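Local coordinates for molybdopterin biosynthesis enzyme, MoaB (Thermus thermophilus, PDB 3MCH), which acts in molybdenum-cofactor biosynthesis as a MogA/MoaB-family protein that probably binds molybdopterin, at the interface of chains A and B. Sequence-based numbering; all coordinates share one arbitrary frame. Chains: chain A/B, Molybdopterin biosynthesis enzyme, MoaB.

The interface of chains A and B. Residues chain A 97, 100, 102, 111, 114; chain B 91-95, 97.
The tight half of this subunit contact is built around A:Arg100, which grips the carboxylate of B:Glu97 side-on. A:Arg100 NE donates to OE1 of B:Glu97 at 2.8 Å, while its NH2 donates to OE2 of that carboxylate, also at 2.8 Å, closing a salt bridge. Both acceptors lie close to the guanidinium plane, but the two planes stand 45° apart, so the N-H groups meet the oxygens obliquely, about 30° above the carboxylate plane. The arginine chain bends at chi3 (-78°), which swings the guanidinium across the extended arm of B:Glu97 at roughly a right angle. B:Pro93 lies over one guanidinium face, with CG displaced toward the rim and 3.8 Å from A:Arg100 NH1. Lower down the chain, CD of A:Arg100 packs 3.4 Å from CA of B:Gly94, an approach that the missing side chain leaves room for. CG2 of A:Val102 abuts OE1 of B:Glu97 and CG of A:Glu97 abuts OE2, hemming in the carboxylate. The A:Glu97 and B:Glu97 carboxylates come near without touching, and this like charge may make the arginine's compensation more important. An alanine here, lacking the paired bonds and the packing on B:Pro93 and B:Gly94, would probably leave those charges less well compensated and weaken the contact. Toward A:Arg114 the contact loosens and water takes over. One water bridges the carbonyl O of A:Ala111 and the backbone N of B:Gly94; another links NH1 of A:Arg114, 2.6 Å away, to the carbonyl O of B:Glu91. A:Arg114 CD lies 3.3 Å from that B:Glu91 O. In the fold, strand 90-91, the next loop residue and helix 93-99 of chain B face the end of helix 93-99, the following loop, 3-10 helix 109-112 and the loop after it in chain A; this interface, not an exact two-fold, belongs to a deposited three-copy assembly, probably the biological trimer.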
loop_
_atom_site.group_PDB
_atom_site.type_symbol
_atom_site.label_atom_id
_atom_site.label_comp_id
_atom_site.label_asym_id
_atom_site.label_seq_id
_atom_site.Cartn_x
_atom_site.Cartn_y
_atom_site.Cartn_z
ATOM N N GLU A 97 1.817 -1.197 -6.280
ATOM C CA GLU A 97 2.611 -0.001 -6.021
ATOM C C GLU A 97 3.393 0.372 -7.282
ATOM O O GLU A 97 3.448 1.538 -7.671
ATOM C CB GLU A 97 3.568 -0.252 -4.849
ATOM C CG GLU A 97 2.854 -0.418 -3.504
ATOM C CD GLU A 97 3.713 -1.083 -2.441
ATOM O OE1 GLU A 97 4.828 -1.548 -2.762
ATOM O OE2 GLU A 97 3.262 -1.152 -1.278
ATOM N N ARG A 100 1.445 2.240 -9.774
ATOM C CA ARG A 100 1.118 3.611 -9.396
ATOM C C ARG A 100 2.334 4.518 -9.594
ATOM O O ARG A 100 2.297 5.706 -9.261
ATOM C CB ARG A 100 0.636 3.674 -7.946
ATOM C CG ARG A 100 -0.813 3.262 -7.778
ATOM C CD ARG A 100 -1.318 3.628 -6.399
ATOM N NE ARG A 100 -0.861 2.698 -5.370
ATOM C CZ ARG A 100 -1.443 1.531 -5.120
ATOM N NH1 ARG A 100 -2.500 1.159 -5.830
ATOM N NH2 ARG A 100 -0.993 0.755 -4.142
ATOM N N VAL A 102 5.042 4.847 -8.037
ATOM C CA VAL A 102 5.441 5.492 -6.791
ATOM C C VAL A 102 6.915 5.874 -6.774
ATOM O O VAL A 102 7.782 5.080 -7.145
ATOM C CB VAL A 102 5.154 4.582 -5.575
ATOM C CG1 VAL A 102 5.467 5.320 -4.289
ATOM C CG2 VAL A 102 3.694 4.141 -5.582
ATOM N N ALA A 111 -0.978 7.661 -9.268
ATOM C CA ALA A 111 -1.224 7.444 -7.846
ATOM C C ALA A 111 -2.730 7.346 -7.593
ATOM O O ALA A 111 -3.160 6.860 -6.545
ATOM C CB ALA A 111 -0.625 8.588 -7.026
ATOM N N ARG A 114 -6.539 2.695 -8.212
ATOM C CA ARG A 114 -6.762 1.804 -7.086
ATOM C C ARG A 114 -6.588 0.347 -7.498
ATOM O O ARG A 114 -6.943 -0.560 -6.750
ATOM C CB ARG A 114 -8.172 2.015 -6.528
ATOM C CG ARG A 114 -8.451 3.453 -6.128
ATOM C CD ARG A 114 -9.874 3.623 -5.626
ATOM N NE ARG A 114 -10.861 3.139 -6.587
ATOM C CZ ARG A 114 -11.501 1.977 -6.477
ATOM N NH1 ARG A 114 -11.262 1.176 -5.448
ATOM N NH2 ARG A 114 -12.389 1.621 -7.390
ATOM N N GLU B 91 -10.938 2.587 -0.409
ATOM C CA GLU B 91 -9.711 3.318 -0.129
ATOM C C GLU B 91 -8.938 3.718 -1.377
ATOM O O GLU B 91 -9.161 3.181 -2.462
ATOM C CB GLU B 91 -8.813 2.494 0.793
ATOM C CG GLU B 91 -9.341 2.412 2.213
ATOM C CD GLU B 91 -8.438 1.622 3.130
ATOM O OE1 GLU B 91 -7.205 1.831 3.087
ATOM O OE2 GLU B 91 -8.966 0.801 3.909
ATOM N N VAL B 92 -8.041 4.686 -1.212
ATOM C CA VAL B 92 -7.199 5.158 -2.310
ATOM C C VAL B 92 -5.771 5.060 -1.781
ATOM O O VAL B 92 -5.153 6.063 -1.420
ATOM C CB VAL B 92 -7.522 6.624 -2.691
ATOM C CG1 VAL B 92 -6.709 7.034 -3.919
ATOM C CG2 VAL B 92 -9.011 6.777 -2.976
ATOM N N PRO B 93 -5.227 3.836 -1.733
ATOM C CA PRO B 93 -3.873 3.608 -1.234
ATOM C C PRO B 93 -2.803 4.512 -1.826
ATOM O O PRO B 93 -1.861 4.881 -1.130
ATOM C CB PRO B 93 -3.635 2.128 -1.533
ATOM C CG PRO B 93 -4.526 1.854 -2.698
ATOM C CD PRO B 93 -5.780 2.606 -2.330
ATOM N N GLY B 94 -2.947 4.856 -3.101
ATOM C CA GLY B 94 -1.967 5.716 -3.745
ATOM C C GLY B 94 -1.780 7.041 -3.033
ATOM O O GLY B 94 -0.671 7.589 -3.007
ATOM N N LEU B 95 -2.853 7.571 -2.455
ATOM C CA LEU B 95 -2.748 8.845 -1.748
ATOM C C LEU B 95 -2.096 8.649 -0.382
ATOM O O LEU B 95 -1.367 9.518 0.095
ATOM C CB LEU B 95 -4.134 9.492 -1.608
ATOM C CG LEU B 95 -4.718 10.009 -2.927
ATOM C CD1 LEU B 95 -6.131 10.555 -2.715
ATOM C CD2 LEU B 95 -3.800 11.102 -3.478
ATOM N N GLU B 97 0.150 6.512 0.192
ATOM C CA GLU B 97 1.568 6.352 -0.136
ATOM C C GLU B 97 2.201 7.726 -0.376
ATOM O O GLU B 97 3.319 7.993 0.061
ATOM C CB GLU B 97 1.714 5.473 -1.386
ATOM C CG GLU B 97 1.137 4.081 -1.199
ATOM C CD GLU B 97 0.950 3.316 -2.498
ATOM O OE1 GLU B 97 0.962 3.939 -3.582
ATOM O OE2 GLU B 97 0.769 2.079 -2.430
HETATM O O HOH W 1 -4.773 4.681 -5.325
HETATM O O HOH W 2 -9.651 0.776 -3.407
#